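Local coordinates for protein oxidoreductase (Corynebacterium diphtheriae, PDB 3K1Y) that is probably an FMN-dependent oxidoreductase of the NADPH-dependent FMN reductase family, built on a flavodoxin-like fold, at residues T13-S18 and D87-A92. Sequence-based numbering, arbitrary orientation.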
loop_
_atom_site.group_PDB
_atom_site.type_symbol
_atom_site.label_atom_id
_atom_site.label_comp_id
_atom_site.label_asym_id
_atom_site.label_seq_id
_atom_site.Cartn_x
_atom_site.Cartn_y
_atom_site.Cartn_z
ATOM N N THR A 13 26.949 5.306 -16.549
ATOM C CA THR A 13 26.897 4.019 -15.874
ATOM C C THR A 13 25.458 3.681 -15.501
ATOM O O THR A 13 24.641 4.575 -15.269
ATOM C CB THR A 13 27.737 4.050 -14.588
ATOM O OG1 THR A 13 27.354 5.190 -13.806
ATOM C CG2 THR A 13 29.232 4.127 -14.921
ATOM N N LEU A 14 25.159 2.384 -15.460
ATOM C CA LEU A 14 23.838 1.888 -15.084
ATOM C C LEU A 14 24.025 0.703 -14.145
ATOM O O LEU A 14 24.814 -0.201 -14.427
ATOM C CB LEU A 14 23.041 1.435 -16.315
ATOM C CG LEU A 14 21.673 0.794 -16.020
ATOM C CD1 LEU A 14 20.773 1.800 -15.314
ATOM C CD2 LEU A 14 21.016 0.312 -17.322
ATOM N N ALA A 15 23.324 0.714 -13.018
ATOM C CA ALA A 15 23.414 -0.397 -12.076
ATOM C C ALA A 15 22.094 -1.171 -12.186
ATOM O O ALA A 15 21.028 -0.575 -12.340
ATOM C CB ALA A 15 23.622 0.131 -10.658
ATOM N N VAL A 16 22.162 -2.494 -12.134
ATOM C CA VAL A 16 20.955 -3.305 -12.251
ATOM C C VAL A 16 20.934 -4.361 -11.162
ATOM O O VAL A 16 21.819 -5.214 -11.114
ATOM C CB VAL A 16 20.887 -4.013 -13.638
ATOM C CG1 VAL A 16 19.667 -4.941 -13.710
ATOM C CG2 VAL A 16 20.841 -2.972 -14.754
ATOM N N ILE A 17 19.939 -4.297 -10.283
ATOM C CA ILE A 17 19.815 -5.279 -9.212
ATOM C C ILE A 17 18.773 -6.300 -9.642
ATOM O O ILE A 17 17.674 -5.935 -10.055
ATOM C CB ILE A 17 19.333 -4.649 -7.881
ATOM C CG1 ILE A 17 20.219 -3.463 -7.480
ATOM C CG2 ILE A 17 19.365 -5.701 -6.781
ATOM C CD1 ILE A 17 21.676 -3.803 -7.289
ATOM N N SER A 18 19.116 -7.578 -9.544
ATOM C CA SER A 18 18.190 -8.634 -9.928
ATOM C C SER A 18 18.158 -9.667 -8.810
ATOM O O SER A 18 19.183 -10.270 -8.489
ATOM C CB SER A 18 18.648 -9.267 -11.244
ATOM O OG SER A 18 17.639 -10.097 -11.776
ATOM N N ASP A 87 24.685 6.556 -12.509
ATOM C CA ASP A 87 23.813 7.613 -13.009
ATOM C C ASP A 87 22.375 7.110 -13.075
ATOM O O ASP A 87 21.420 7.888 -12.973
ATOM C CB ASP A 87 24.242 8.058 -14.417
ATOM C CG ASP A 87 25.683 8.513 -14.479
ATOM O OD1 ASP A 87 26.121 9.276 -13.587
ATOM O OD2 ASP A 87 26.379 8.112 -15.435
ATOM N N GLY A 88 22.231 5.803 -13.265
ATOM C CA GLY A 88 20.915 5.210 -13.356
ATOM C C GLY A 88 20.878 3.902 -12.609
ATOM O O GLY A 88 21.918 3.363 -12.234
ATOM N N LEU A 89 19.681 3.380 -12.385
ATOM C CA LEU A 89 19.558 2.126 -11.670
ATOM C C LEU A 89 18.305 1.392 -12.073
ATOM O O LEU A 89 17.285 2.008 -12.368
ATOM C CB LEU A 89 19.520 2.380 -10.161
ATOM C CG LEU A 89 18.961 1.234 -9.314
ATOM C CD1 LEU A 89 20.016 0.155 -9.205
ATOM C CD2 LEU A 89 18.550 1.747 -7.932
ATOM N N VAL A 90 18.396 0.070 -12.075
ATOM C CA VAL A 90 17.274 -0.791 -12.406
ATOM C C VAL A 90 17.210 -1.875 -11.334
ATOM O O VAL A 90 18.231 -2.472 -10.985
ATOM C CB VAL A 90 17.462 -1.455 -13.780
ATOM C CG1 VAL A 90 16.354 -2.485 -14.023
ATOM C CG2 VAL A 90 17.448 -0.391 -14.858
ATOM N N VAL A 91 16.014 -2.107 -10.804
ATOM C CA VAL A 91 15.809 -3.118 -9.779
ATOM C C VAL A 91 14.694 -4.049 -10.226
ATOM O O VAL A 91 13.621 -3.600 -10.635
ATOM C CB VAL A 91 15.437 -2.492 -8.393
ATOM C CG1 VAL A 91 16.595 -1.657 -7.876
ATOM C CG2 VAL A 91 14.164 -1.639 -8.503
ATOM N N ALA A 92 14.959 -5.346 -10.162
ATOM C CA ALA A 92 13.980 -6.335 -10.580
ATOM C C ALA A 92 13.847 -7.368 -9.485
ATOM O O ALA A 92 14.842 -7.807 -8.910
ATOM C CB ALA A 92 14.421 -7.002 -11.873
#
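Val90 O accepts one amide hydrogen bond from the neighbouring strand, with Ile17 N at 2.6 Å from Val90 O, and has a weaker CA-H...O contact with Val16. Ala15 O likewise accepts one amide, with Val90 N at 2.7 Å from Ala15 O, and has a weaker CA-H...O contact with Leu89. Ala15 N to Gly88 O and Ala92 N to Ile17 O continue the parallel ladder. Near Thr13 and Asp87 a side chain joins the pairing. Thr13 O takes only weak bonds, from Asp87 N and Gly88 N. With CG beside its own backbone N (chi1 -56°), Asp87 brings its carboxylate to Thr13, and Asp87 OD2 accepts Thr13 N at 3.1 Å, from above the carboxylate plane. In return, Thr13 OG1 accepts the Asp87 backbone amide. On one face of the sheet Val16 and Val90 lie side by side, with Val16 CG2 3.8 Å from Val90 CB. Leu14 CD1 reaches over the glycine backbone, 3.4 Å from Gly88 C. On the other face Leu89 CD1 lies over Ala15 O, 3.4 Å from it, and touches Ala15 CB and Ile17 CG1. Ile17 also meets Val91 CG1. Helix 26-44 covers the Leu14 face. From helix 102-110, Phe107 touches Ile17, while Phe104 and Phe108 touch Val91. Strands 12-18 and 88-94 are adjacent inner strands of the five-stranded parallel sheet, order 2-1-3-4-5, of a flavodoxin-like three-layer alpha/beta/alpha sandwich.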